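Local coordinates for sugar ABC transporter substrate-binding protein, BlMnBP1 (Bifidobacterium animalis subsp. lactis ATCC 27673, PDB 6I5R) that binds manno-oligosaccharides such as mannobiose and probably delivers them to its ABC transporter for uptake into the cell, at residues Thr224-Phe229 and Lys435-Val440; Ala202-Ile207 and Leu401-Gly406; Lys34-Thr39 and Lys333-Met338. All blocks are in the same frame, centred on the assembly; numbering follows the deposited sequence.

Interaction 1: residues Thr224-Phe229 and Lys435-Val440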
ATOM      1  N   THR A 224      11.596 -13.219 -12.778  1.00 16.39           N
ATOM      2  CA  THR A 224      12.282 -14.248 -13.541  1.00 16.39           C
ATOM      3  C   THR A 224      11.344 -15.030 -14.445  1.00 16.76           C
ATOM      4  O   THR A 224      11.807 -15.969 -15.100  1.00 17.44           O
ATOM      5  CB  THR A 224      13.019 -15.222 -12.618  1.00 16.39           C
ATOM      6  OG1 THR A 224      12.080 -15.865 -11.751  1.00 16.39           O
ATOM      7  CG2 THR A 224      14.059 -14.511 -11.764  1.00 16.39           C
ATOM      8  N   THR A 225      10.052 -14.665 -14.500  1.00 16.39           N
ATOM      9  CA  THR A 225       9.036 -15.346 -15.307  1.00 18.35           C
ATOM     10  C   THR A 225       8.666 -14.475 -16.500  1.00 18.92           C
ATOM     11  O   THR A 225       8.251 -13.332 -16.325  1.00 16.39           O
ATOM     12  CB  THR A 225       7.784 -15.621 -14.472  1.00 19.65           C
ATOM     13  OG1 THR A 225       8.150 -16.435 -13.351  1.00 16.39           O
ATOM     14  CG2 THR A 225       6.678 -16.279 -15.309  1.00 16.74           C
ATOM     15  N   LYS A 226       8.778 -15.017 -17.714  1.00 20.00           N
ATOM     16  CA  LYS A 226       8.609 -14.160 -18.883  1.00 19.00           C
ATOM     17  C   LYS A 226       7.168 -13.702 -19.098  1.00 18.03           C
ATOM     18  O   LYS A 226       6.942 -12.576 -19.558  1.00 18.36           O
ATOM     19  CB  LYS A 226       9.099 -14.869 -20.133  1.00 19.94           C
ATOM     20  CG  LYS A 226      10.564 -14.680 -20.343  1.00 23.15           C
ATOM     21  CD  LYS A 226      11.059 -15.642 -21.384  1.00 22.14           C
ATOM     22  CE  LYS A 226      12.538 -15.368 -21.724  1.00 25.31           C
ATOM     23  NZ  LYS A 226      13.085 -16.304 -22.745  1.00 31.95           N
ATOM     24  N   GLU A 227       6.180 -14.548 -18.816  1.00 16.39           N
ATOM     25  CA  GLU A 227       4.777 -14.195 -19.052  1.00 16.39           C
ATOM     26  C   GLU A 227       3.950 -14.450 -17.795  1.00 21.15           C
ATOM     27  O   GLU A 227       3.070 -15.332 -17.757  1.00 16.39           O
ATOM     28  CB  GLU A 227       4.217 -14.954 -20.253  1.00 22.63           C
ATOM     29  CG  GLU A 227       4.875 -14.639 -21.571  1.00 18.49           C
ATOM     30  CD  GLU A 227       4.054 -15.156 -22.756  1.00 28.08           C
ATOM     31  OE1 GLU A 227       4.054 -16.394 -23.016  1.00 33.76           O
ATOM     32  OE2 GLU A 227       3.372 -14.329 -23.400  1.00 32.11           O
ATOM     33  N   PRO A 228       4.152 -13.629 -16.758  1.00 16.39           N
ATOM     34  CA  PRO A 228       3.463 -13.865 -15.478  1.00 18.96           C
ATOM     35  C   PRO A 228       1.997 -13.478 -15.468  1.00 18.07           C
ATOM     36  O   PRO A 228       1.295 -13.823 -14.512  1.00 16.39           O
ATOM     37  CB  PRO A 228       4.250 -13.002 -14.487  1.00 16.39           C
ATOM     38  CG  PRO A 228       4.803 -11.854 -15.351  1.00 19.28           C
ATOM     39  CD  PRO A 228       5.086 -12.482 -16.708  1.00 16.39           C
ATOM     40  N   PHE A 229       1.519 -12.770 -16.476  1.00 16.39           N
ATOM     41  CA  PHE A 229       0.144 -12.313 -16.507  1.00 18.88           C
ATOM     42  C   PHE A 229      -0.772 -13.254 -17.268  1.00 19.99           C
ATOM     43  O   PHE A 229      -1.981 -13.015 -17.297  1.00 16.39           O
ATOM     44  CB  PHE A 229       0.118 -10.909 -17.088  1.00 16.39           C
ATOM     45  CG  PHE A 229       1.072  -9.992 -16.389  1.00 16.39           C
ATOM     46  CD1 PHE A 229       0.894  -9.682 -15.044  1.00 17.81           C
ATOM     47  CD2 PHE A 229       2.170  -9.477 -17.046  1.00 16.54           C
ATOM     48  CE1 PHE A 229       1.795  -8.820 -14.386  1.00 20.43           C
ATOM     49  CE2 PHE A 229       3.058  -8.649 -16.395  1.00 18.61           C
ATOM     50  CZ  PHE A 229       2.872  -8.315 -15.072  1.00 19.38           C
ATOM     51  N   LYS A 435       5.808  -7.146 -23.187  1.00 16.39           N
ATOM     52  CA  LYS A 435       6.707  -6.128 -22.659  1.00 16.39           C
ATOM     53  C   LYS A 435       7.498  -6.664 -21.478  1.00 20.36           C
ATOM     54  O   LYS A 435       8.701  -6.399 -21.356  1.00 16.39           O
ATOM     55  CB  LYS A 435       5.928  -4.879 -22.248  1.00 21.93           C
ATOM     56  CG  LYS A 435       5.341  -4.129 -23.457  1.00 21.34           C
ATOM     57  CD  LYS A 435       4.568  -2.870 -23.110  1.00 17.43           C
ATOM     58  CE  LYS A 435       3.985  -2.238 -24.383  1.00 20.96           C
ATOM     59  NZ  LYS A 435       3.056  -1.103 -24.077  1.00 21.96           N
ATOM     60  N   TRP A 436       6.839  -7.412 -20.587  1.00 16.39           N
ATOM     61  CA  TRP A 436       7.544  -7.999 -19.452  1.00 16.39           C
ATOM     62  C   TRP A 436       8.548  -9.032 -19.916  1.00 17.78           C
ATOM     63  O   TRP A 436       9.681  -9.068 -19.430  1.00 16.39           O
ATOM     64  CB  TRP A 436       6.546  -8.655 -18.509  1.00 16.39           C
ATOM     65  CG  TRP A 436       7.086  -9.034 -17.210  1.00 20.25           C
ATOM     66  CD1 TRP A 436       7.515 -10.271 -16.836  1.00 16.99           C
ATOM     67  CD2 TRP A 436       7.202  -8.203 -16.063  1.00 16.39           C
ATOM     68  NE1 TRP A 436       7.909 -10.258 -15.525  1.00 16.39           N
ATOM     69  CE2 TRP A 436       7.728  -8.994 -15.030  1.00 16.39           C
ATOM     70  CE3 TRP A 436       6.941  -6.855 -15.817  1.00 16.39           C
ATOM     71  CZ2 TRP A 436       7.996  -8.489 -13.778  1.00 16.39           C
ATOM     72  CZ3 TRP A 436       7.198  -6.367 -14.582  1.00 16.94           C
ATOM     73  CH2 TRP A 436       7.733  -7.172 -13.574  1.00 16.39           C
ATOM     74  N   ALA A 437       8.149  -9.856 -20.883  1.00 16.39           N
ATOM     75  CA  ALA A 437       9.005 -10.933 -21.350  1.00 16.66           C
ATOM     76  C   ALA A 437      10.327 -10.395 -21.893  1.00 22.95           C
ATOM     77  O   ALA A 437      11.381 -10.986 -21.641  1.00 16.39           O
ATOM     78  CB  ALA A 437       8.251 -11.760 -22.386  1.00 19.24           C
ATOM     79  N   LYS A 438      10.297  -9.245 -22.587  1.00 18.84           N
ATOM     80  CA  LYS A 438      11.530  -8.640 -23.082  1.00 16.96           C
ATOM     81  C   LYS A 438      12.360  -8.119 -21.929  1.00 20.91           C
ATOM     82  O   LYS A 438      13.589  -8.237 -21.936  1.00 19.92           O
ATOM     83  CB  LYS A 438      11.219  -7.519 -24.077  1.00 20.48           C
ATOM     84  CG  LYS A 438      10.872  -8.084 -25.452  1.00 23.12           C
ATOM     85  CD  LYS A 438      10.108  -7.121 -26.362  1.00 26.15           C
ATOM     86  CE  LYS A 438      10.934  -5.936 -26.785  1.00 26.41           C
ATOM     87  NZ  LYS A 438      10.222  -5.298 -27.979  1.00 33.83           N
ATOM     88  N   ALA A 439      11.700  -7.545 -20.923  1.00 20.43           N
ATOM     89  CA  ALA A 439      12.408  -6.978 -19.788  1.00 19.76           C
ATOM     90  C   ALA A 439      13.050  -8.068 -18.935  1.00 17.36           C
ATOM     91  O   ALA A 439      14.156  -7.886 -18.408  1.00 19.49           O
ATOM     92  CB  ALA A 439      11.443  -6.133 -18.960  1.00 16.58           C
ATOM     93  N   VAL A 440      12.373  -9.206 -18.798  1.00 16.39           N
ATOM     94  CA  VAL A 440      12.947 -10.360 -18.111  1.00 17.12           C
ATOM     95  C   VAL A 440      14.184 -10.846 -18.851  1.00 18.82           C
ATOM     96  O   VAL A 440      15.228 -11.108 -18.244  1.00 17.89           O
ATOM     97  CB  VAL A 440      11.883 -11.464 -17.982  1.00 20.14           C
ATOM     98  CG1 VAL A 440      12.473 -12.805 -17.548  1.00 17.06           C
ATOM     99  CG2 VAL A 440      10.806 -11.007 -16.976  1.00 16.39           C
TER

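Interaction 2: residues Ala202-Ile207 and Leu401-Gly406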
ATOM      1  N   ALA A 202      -3.476   0.216  -6.846  1.00 16.39           N
ATOM      2  CA  ALA A 202      -3.616  -0.707  -5.722  1.00 16.39           C
ATOM      3  C   ALA A 202      -3.931  -2.126  -6.167  1.00 17.56           C
ATOM      4  O   ALA A 202      -3.612  -3.082  -5.448  1.00 16.39           O
ATOM      5  CB  ALA A 202      -4.706  -0.192  -4.771  1.00 16.39           C
ATOM      6  N   TRP A 203      -4.520  -2.296  -7.356  1.00 16.39           N
ATOM      7  CA  TRP A 203      -4.802  -3.648  -7.809  1.00 16.39           C
ATOM      8  C   TRP A 203      -3.535  -4.488  -7.928  1.00 16.39           C
ATOM      9  O   TRP A 203      -3.603  -5.716  -7.818  1.00 16.39           O
ATOM     10  CB  TRP A 203      -5.564  -3.599  -9.133  1.00 18.75           C
ATOM     11  CG  TRP A 203      -6.995  -3.250  -8.917  1.00 16.60           C
ATOM     12  CD1 TRP A 203      -7.513  -2.008  -8.707  1.00 16.39           C
ATOM     13  CD2 TRP A 203      -8.092  -4.168  -8.848  1.00 16.39           C
ATOM     14  NE1 TRP A 203      -8.885  -2.091  -8.530  1.00 16.39           N
ATOM     15  CE2 TRP A 203      -9.257  -3.410  -8.611  1.00 16.39           C
ATOM     16  CE3 TRP A 203      -8.202  -5.562  -8.961  1.00 16.39           C
ATOM     17  CZ2 TRP A 203     -10.518  -4.003  -8.482  1.00 16.50           C
ATOM     18  CZ3 TRP A 203      -9.454  -6.140  -8.844  1.00 16.39           C
ATOM     19  CH2 TRP A 203     -10.590  -5.362  -8.594  1.00 16.39           C
ATOM     20  N   ASP A 204      -2.368  -3.854  -8.100  1.00 16.39           N
ATOM     21  CA  ASP A 204      -1.118  -4.597  -8.146  1.00 16.39           C
ATOM     22  C   ASP A 204      -0.766  -5.210  -6.796  1.00 16.39           C
ATOM     23  O   ASP A 204       0.120  -6.063  -6.723  1.00 16.39           O
ATOM     24  CB  ASP A 204       0.047  -3.696  -8.576  1.00 17.70           C
ATOM     25  CG  ASP A 204      -0.011  -3.266 -10.050  1.00 19.96           C
ATOM     26  OD1 ASP A 204      -0.832  -3.790 -10.826  1.00 16.39           O
ATOM     27  OD2 ASP A 204       0.796  -2.396 -10.438  1.00 16.39           O
ATOM     28  N   GLN A 205      -1.437  -4.784  -5.728  1.00 16.39           N
ATOM     29  CA  GLN A 205      -1.110  -5.265  -4.398  1.00 16.81           C
ATOM     30  C   GLN A 205      -1.623  -6.664  -4.137  1.00 16.39           C
ATOM     31  O   GLN A 205      -1.285  -7.241  -3.100  1.00 16.39           O
ATOM     32  CB  GLN A 205      -1.689  -4.315  -3.357  1.00 16.39           C
ATOM     33  CG  GLN A 205      -1.066  -2.926  -3.430  1.00 16.39           C
ATOM     34  CD  GLN A 205      -1.712  -1.922  -2.501  1.00 20.87           C
ATOM     35  OE1 GLN A 205      -2.647  -2.237  -1.766  1.00 18.83           O
ATOM     36  NE2 GLN A 205      -1.213  -0.683  -2.539  1.00 16.98           N
ATOM     37  N   TYR A 206      -2.403  -7.221  -5.054  1.00 16.39           N
ATOM     38  CA  TYR A 206      -3.039  -8.515  -4.840  1.00 16.39           C
ATOM     39  C   TYR A 206      -2.429  -9.642  -5.647  1.00 16.39           C
ATOM     40  O   TYR A 206      -2.793 -10.810  -5.433  1.00 16.39           O
ATOM     41  CB  TYR A 206      -4.533  -8.428  -5.187  1.00 16.39           C
ATOM     42  CG  TYR A 206      -5.209  -7.378  -4.369  1.00 16.39           C
ATOM     43  CD1 TYR A 206      -5.113  -6.046  -4.717  1.00 16.39           C
ATOM     44  CD2 TYR A 206      -5.894  -7.700  -3.234  1.00 16.39           C
ATOM     45  CE1 TYR A 206      -5.677  -5.067  -3.955  1.00 16.65           C
ATOM     46  CE2 TYR A 206      -6.476  -6.723  -2.468  1.00 16.39           C
ATOM     47  CZ  TYR A 206      -6.380  -5.403  -2.837  1.00 16.39           C
ATOM     48  OH  TYR A 206      -6.950  -4.422  -2.047  1.00 16.39           O
ATOM     49  N   ILE A 207      -1.538  -9.336  -6.583  1.00 16.39           N
ATOM     50  CA  ILE A 207      -1.248 -10.306  -7.624  1.00 16.39           C
ATOM     51  C   ILE A 207      -0.159 -11.301  -7.260  1.00 16.39           C
ATOM     52  O   ILE A 207       0.063 -12.247  -8.022  1.00 16.39           O
ATOM     53  CB  ILE A 207      -0.821  -9.617  -8.928  1.00 16.39           C
ATOM     54  CG1 ILE A 207       0.459  -8.804  -8.719  1.00 16.39           C
ATOM     55  CG2 ILE A 207      -1.927  -8.703  -9.427  1.00 16.39           C
ATOM     56  CD1 ILE A 207       1.276  -8.589  -9.989  1.00 18.85           C
ATOM     57  N   LEU A 401       5.920  -1.354 -16.888  1.00 22.32           N
ATOM     58  CA  LEU A 401       4.663  -1.785 -16.292  1.00 16.39           C
ATOM     59  C   LEU A 401       4.490  -1.306 -14.863  1.00 22.02           C
ATOM     60  O   LEU A 401       3.352  -1.209 -14.383  1.00 16.39           O
ATOM     61  CB  LEU A 401       4.569  -3.306 -16.293  1.00 20.40           C
ATOM     62  CG  LEU A 401       4.453  -3.948 -17.660  1.00 19.18           C
ATOM     63  CD1 LEU A 401       4.194  -5.428 -17.481  1.00 18.61           C
ATOM     64  CD2 LEU A 401       3.325  -3.365 -18.420  1.00 19.00           C
ATOM     65  N   GLY A 402       5.588  -1.039 -14.164  1.00 16.39           N
ATOM     66  CA  GLY A 402       5.461  -0.420 -12.861  1.00 22.48           C
ATOM     67  C   GLY A 402       4.530  -1.193 -11.956  1.00 16.39           C
ATOM     68  O   GLY A 402       3.611  -0.620 -11.352  1.00 17.66           O
ATOM     69  N   ILE A 403       4.781  -2.495 -11.856  1.00 17.68           N
ATOM     70  CA  ILE A 403       4.005  -3.374 -10.992  1.00 16.39           C
ATOM     71  C   ILE A 403       4.241  -2.999  -9.539  1.00 22.07           C
ATOM     72  O   ILE A 403       5.367  -3.108  -9.037  1.00 22.19           O
ATOM     73  CB  ILE A 403       4.371  -4.842 -11.239  1.00 16.39           C
ATOM     74  CG1 ILE A 403       4.027  -5.215 -12.685  1.00 20.08           C
ATOM     75  CG2 ILE A 403       3.696  -5.736 -10.208  1.00 16.77           C
ATOM     76  CD1 ILE A 403       2.530  -5.252 -12.978  1.00 18.60           C
ATOM     77  N   ASN A 404       3.171  -2.592  -8.853  1.00 16.39           N
ATOM     78  CA  ASN A 404       3.226  -2.232  -7.434  1.00 21.39           C
ATOM     79  C   ASN A 404       4.228  -1.103  -7.187  1.00 25.00           C
ATOM     80  O   ASN A 404       4.804  -0.998  -6.100  1.00 24.73           O
ATOM     81  CB  ASN A 404       3.546  -3.468  -6.579  1.00 22.66           C
ATOM     82  CG  ASN A 404       2.890  -3.421  -5.213  1.00 22.22           C
ATOM     83  OD1 ASN A 404       1.750  -2.964  -5.066  1.00 22.17           O
ATOM     84  ND2 ASN A 404       3.619  -3.880  -4.198  1.00 24.45           N
ATOM     85  N   ASN A 405       4.427  -0.244  -8.188  1.00 18.80           N
ATOM     86  CA  ASN A 405       5.444   0.802  -8.128  1.00 24.75           C
ATOM     87  C   ASN A 405       4.974   2.013  -8.927  1.00 25.18           C
ATOM     88  O   ASN A 405       5.692   2.546  -9.772  1.00 34.36           O
ATOM     89  CB  ASN A 405       6.786   0.283  -8.639  1.00 24.32           C
ATOM     90  CG  ASN A 405       7.940   1.210  -8.289  1.00 25.55           C
ATOM     91  OD1 ASN A 405       8.626   1.732  -9.178  1.00 32.32           O
ATOM     92  ND2 ASN A 405       8.169   1.424  -6.978  1.00 32.52           N
ATOM     93  N   GLY A 406       3.728   2.433  -8.705  1.00 25.84           N
ATOM     94  CA  GLY A 406       3.267   3.732  -9.143  1.00 25.23           C
ATOM     95  C   GLY A 406       2.347   3.763 -10.353  1.00 21.12           C
ATOM     96  O   GLY A 406       1.658   4.775 -10.545  1.00 30.83           O
TER
HETATM   97  O   HOH W   1       0.519  -0.179  -4.856  1.00 30.83           O

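Interaction 3: residues Lys34-Thr39 and Lys333-Met338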
ATOM      1  N   LYS A  34      18.555  15.240  22.816  1.00 22.23           N
ATOM      2  CA  LYS A  34      17.745  16.193  23.605  1.00 23.62           C
ATOM      3  C   LYS A  34      18.235  17.656  23.517  1.00 22.56           C
ATOM      4  O   LYS A  34      17.499  18.588  23.894  1.00 23.39           O
ATOM      5  CB  LYS A  34      17.710  15.790  25.061  1.00 26.85           C
ATOM      6  CG  LYS A  34      19.224  15.857  25.488  1.00 28.10           C
ATOM      7  CD  LYS A  34      19.507  15.059  26.791  1.00 28.96           C
ATOM      8  CE  LYS A  34      21.022  15.194  27.021  1.00 27.49           C
ATOM      9  NZ  LYS A  34      21.660  14.269  26.041  1.00 31.04           N
ATOM     10  N   ASP A  35      19.497  17.861  23.115  1.00 24.81           N
ATOM     11  CA  ASP A  35      20.110  19.170  22.966  1.00 23.03           C
ATOM     12  C   ASP A  35      19.820  19.789  21.609  1.00 25.90           C
ATOM     13  O   ASP A  35      20.213  20.928  21.361  1.00 21.42           O
ATOM     14  CB  ASP A  35      21.627  19.037  23.170  1.00 21.52           C
ATOM     15  CG  ASP A  35      22.272  17.908  22.306  1.00 26.87           C
ATOM     16  OD1 ASP A  35      21.585  16.937  21.825  1.00 32.24           O
ATOM     17  OD2 ASP A  35      23.530  17.978  22.151  1.00 36.31           O
ATOM     18  N   ILE A  36      19.147  19.074  20.723  1.00 18.62           N
ATOM     19  CA  ILE A  36      18.980  19.583  19.377  1.00 21.36           C
ATOM     20  C   ILE A  36      17.898  20.642  19.382  1.00 22.02           C
ATOM     21  O   ILE A  36      16.836  20.463  20.003  1.00 23.65           O
ATOM     22  CB  ILE A  36      18.640  18.452  18.390  1.00 22.26           C
ATOM     23  CG1 ILE A  36      19.757  17.413  18.378  1.00 21.21           C
ATOM     24  CG2 ILE A  36      18.472  19.020  16.988  1.00 21.23           C
ATOM     25  CD1 ILE A  36      19.370  16.144  17.607  1.00 25.74           C
ATOM     26  N   LYS A  37      18.156  21.725  18.655  1.00 22.32           N
ATOM     27  CA  LYS A  37      17.176  22.771  18.368  1.00 22.88           C
ATOM     28  C   LYS A  37      17.136  22.948  16.858  1.00 24.10           C
ATOM     29  O   LYS A  37      18.067  23.511  16.267  1.00 17.48           O
ATOM     30  CB  LYS A  37      17.552  24.083  19.055  1.00 20.61           C
ATOM     31  CG  LYS A  37      17.807  23.956  20.568  1.00 22.34           C
ATOM     32  CD  LYS A  37      18.498  25.179  21.163  1.00 26.62           C
ATOM     33  CE  LYS A  37      18.677  25.037  22.680  1.00 26.48           C
ATOM     34  NZ  LYS A  37      18.670  23.608  23.170  1.00 27.11           N
ATOM     35  N   THR A  38      16.079  22.451  16.219  1.00 25.03           N
ATOM     36  CA  THR A  38      15.980  22.586  14.773  1.00 18.77           C
ATOM     37  C   THR A  38      14.533  22.368  14.347  1.00 24.23           C
ATOM     38  O   THR A  38      13.650  22.036  15.152  1.00 17.82           O
ATOM     39  CB  THR A  38      16.917  21.607  14.066  1.00 23.17           C
ATOM     40  OG1 THR A  38      16.905  21.831  12.658  1.00 22.70           O
ATOM     41  CG2 THR A  38      16.479  20.178  14.311  1.00 25.68           C
ATOM     42  N   THR A  39      14.321  22.537  13.049  1.00 20.06           N
ATOM     43  CA  THR A  39      13.041  22.309  12.411  1.00 21.61           C
ATOM     44  C   THR A  39      13.227  21.353  11.248  1.00 20.98           C
ATOM     45  O   THR A  39      14.158  21.503  10.453  1.00 20.20           O
ATOM     46  CB  THR A  39      12.458  23.618  11.914  1.00 24.69           C
ATOM     47  OG1 THR A  39      12.251  24.498  13.019  1.00 23.75           O
ATOM     48  CG2 THR A  39      11.152  23.367  11.230  1.00 19.76           C
ATOM     49  N   LYS A 333      19.752  17.785  11.365  1.00 16.54           N
ATOM     50  CA  LYS A 333      18.410  17.478  10.873  1.00 24.75           C
ATOM     51  C   LYS A 333      18.256  16.001  10.551  1.00 20.77           C
ATOM     52  O   LYS A 333      17.166  15.446  10.705  1.00 16.39           O
ATOM     53  CB  LYS A 333      18.078  18.326   9.642  1.00 18.80           C
ATOM     54  CG  LYS A 333      18.015  19.811   9.986  1.00 20.34           C
ATOM     55  CD  LYS A 333      17.506  20.653   8.813  1.00 19.98           C
ATOM     56  CE  LYS A 333      17.464  22.134   9.194  1.00 24.71           C
ATOM     57  NZ  LYS A 333      16.643  22.884   8.232  1.00 26.07           N
ATOM     58  N   GLN A 334      19.322  15.352  10.087  1.00 16.39           N
ATOM     59  CA  GLN A 334      19.271  13.905   9.934  1.00 18.40           C
ATOM     60  C   GLN A 334      18.950  13.219  11.256  1.00 21.53           C
ATOM     61  O   GLN A 334      18.120  12.304  11.313  1.00 16.39           O
ATOM     62  CB  GLN A 334      20.594  13.386   9.376  1.00 16.39           C
ATOM     63  CG  GLN A 334      20.852  13.730   7.933  1.00 20.04           C
ATOM     64  CD  GLN A 334      22.027  12.986   7.377  1.00 17.42           C
ATOM     65  OE1 GLN A 334      22.562  12.130   8.033  1.00 20.85           O
ATOM     66  NE2 GLN A 334      22.416  13.289   6.139  1.00 20.11           N
ATOM     67  N   GLU A 335      19.592  13.648  12.336  1.00 17.42           N
ATOM     68  CA  GLU A 335      19.356  13.007  13.621  1.00 21.58           C
ATOM     69  C   GLU A 335      17.986  13.378  14.171  1.00 20.83           C
ATOM     70  O   GLU A 335      17.244  12.508  14.655  1.00 16.39           O
ATOM     71  CB  GLU A 335      20.463  13.400  14.607  1.00 20.62           C
ATOM     72  CG  GLU A 335      20.430  12.578  15.877  1.00 20.15           C
ATOM     73  CD  GLU A 335      21.418  13.058  16.918  1.00 23.06           C
ATOM     74  OE1 GLU A 335      22.423  13.716  16.536  1.00 21.58           O
ATOM     75  OE2 GLU A 335      21.189  12.742  18.109  1.00 22.49           O
ATOM     76  N   ALA A 336      17.602  14.650  14.055  1.00 16.39           N
ATOM     77  CA  ALA A 336      16.263  15.044  14.470  1.00 20.32           C
ATOM     78  C   ALA A 336      15.213  14.227  13.729  1.00 16.43           C
ATOM     79  O   ALA A 336      14.235  13.772  14.321  1.00 16.39           O
ATOM     80  CB  ALA A 336      16.039  16.528  14.223  1.00 19.49           C
ATOM     81  N   SER A 337      15.428  14.011  12.434  1.00 16.39           N
ATOM     82  CA  SER A 337      14.446  13.289  11.627  1.00 18.49           C
ATOM     83  C   SER A 337      14.379  11.825  12.036  1.00 20.36           C
ATOM     84  O   SER A 337      13.299  11.227  12.039  1.00 16.39           O
ATOM     85  CB  SER A 337      14.802  13.412  10.145  1.00 20.11           C
ATOM     86  OG  SER A 337      14.670  14.742   9.669  1.00 16.39           O
ATOM     87  N   MET A 338      15.533  11.228  12.364  1.00 16.39           N
ATOM     88  CA  MET A 338      15.555   9.812  12.729  1.00 20.03           C
ATOM     89  C   MET A 338      14.933   9.598  14.102  1.00 18.40           C
ATOM     90  O   MET A 338      14.273   8.572  14.343  1.00 18.10           O
ATOM     91  CB  MET A 338      16.990   9.269  12.682  1.00 18.18           C
ATOM     92  CG  MET A 338      17.060   7.764  12.810  1.00 21.55           C
ATOM     93  SD  MET A 338      18.719   7.050  12.561  1.00 16.80           S
ATOM     94  CE  MET A 338      19.257   7.728  10.991  1.00 21.78           C
TER
HETATM   95  O   HOH W   2      14.200  21.645   6.960  1.00 28.18           O

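Interaction 1: residues Thr224-Phe229 and Lys435-Val440
The indole ring of W436 takes P228 and F229 on the same face. The contact ties a loop of a bacterial solute-binding protein, between helices 217-224 and 239-252, to the long C-terminal helix 425-443. P228 CG stands 3.8 Å from the centroid of the five-membered ring, 28° off its normal, as a CH-pi contact. F229 turns its edge to that face in a T-shaped stack, centroids 5.5 Å apart and planes at 76°. In the ring plane, the edge of the indole meets the carbonyl oxygens of T225 and K226. T225 O is 3.2 Å from W436 CD1. P228 also lies over one face of the F229 ring, toward its rim, while W436 CB sits at the edge of that ring.

W436 CG is anti to the backbone N (chi1 -168°), which directs it at the loop. The indole NE1 donates a hydrogen bond to L222 O, just before the loop. An alanine here would probably open a gap beside P228 and strip the F229 edge of the indole face, leaving it CB alone, and L222 O would lose its donor.

F229 also stacks edge-to-face with W432, one turn earlier on the same helix. A437 sits against K226: its CB is 3.9 Å from K226 CB, and K226 O is 3.2 Å from A437 CA. The K226 chain, extended beyond CG, ends in a salt bridge with E441, one residue after V440 on the helix. V440 meets the loop with both methyls: CG2 touches T225 O, and CG1 lies 3.9 Å from K226 CG.

Interaction 2: residues Ala202-Ile207 and Leu401-Gly406
A type II beta turn, G402 to N405, docks through N404 on D204 in the 3-10 turn 202-205. The backbone N-H of N404 points at D204 OD2, 2.9 Å from N404 N, and the bond is nearly straight at 172°. The donor comes from the anti side of OD2, 29° out of the carboxylate plane. The same oxygen forms a salt bridge with K410, and D204 OD1 takes a bond from Y244 OH. Three partners thus fix the rotation of the carboxylate. K410 NZ also makes a weak hydrogen bond to G402 O, so its charge would probably ease the approach of that acceptor to D204 OD2.

Both segments are loops of the solute-binding fold, one after helix 197-201 and the other after helix 391-399. The nearest atom of the Q205 side chain is about 5 Å from a mannose unit of the bound mannobiose, so the contact lies close to the sugar pocket.

Q205 and N404 cross at about a right angle, with their amide planes 83° apart. N404 OD1 is 3.3 Å from Q205 CG. A water bridges the amides: it accepts from Q205 NE2 at 2.9 Å and donates to N404 OD1. On the apolar side, I403 CG2 is anti to its backbone N and meets I207 CD1 at 3.7 Å. Both isoleucines also touch the Y244 side chain.

Interaction 3: residues Lys34-Thr39 and Lys333-Met338
K333 starts the contact, its chain extended beyond CG and crossing T38 at a slant. This is an alpha/beta layer: helix 331-346 packs on the start of strand 38-44 and the loop leading into it. The strand pairs in parallel with strands 73-79 and 100-102 in the sheet of this solute-binding fold. K333 CE is 3.5 Å from T38 OG1 and 3.6 Å from T39 O, so the methylenes do most of the touching. K333 NZ donates to a water at 3.0 Å, and that water reaches T39 O only weakly.

E335 is next. Its chain is extended too, and the carboxylate carbon CD rests 3.8 Å from I36 CD1. The charged end therefore meets a methyl here.

A336 faces the strand. Its CB is 3.7 Å from T38 CG2, and I36 CG2 lies a little farther off. The methyl of T38 is in the position between backbone N and carbonyl carbon, with OG1 anti to the N (chi1 -175°). I40 and I73 continue this apolar layer around A336.

S337 turns back into its own helix. Its OG and its N, each 2.8 Å from K333 O, reach that oxygen from opposite faces of the carbonyl plane.

How the interactions relate
Interactions 1 and 2 are neighbours, their centres about 15 Å apart, and they touch. L401 packs on both W436 and F229, and I403 reaches the same two rings. These four side chains form one apolar patch where helix 425-443 and the loops holding 224-229 and 401-406 meet. Interaction 2 is the deeper, near the chain centre and the sugar pocket, and combines a charged hydrogen bond with a bridging water. Interaction 1 lies farther out and rests on ring stacking. Interaction 3 is remote, its nearest atoms about 22 Å from interaction 2. It joins other elements, a strand and a helix, near the surface, with methyls and lysine methylenes but no direct hydrogen bond.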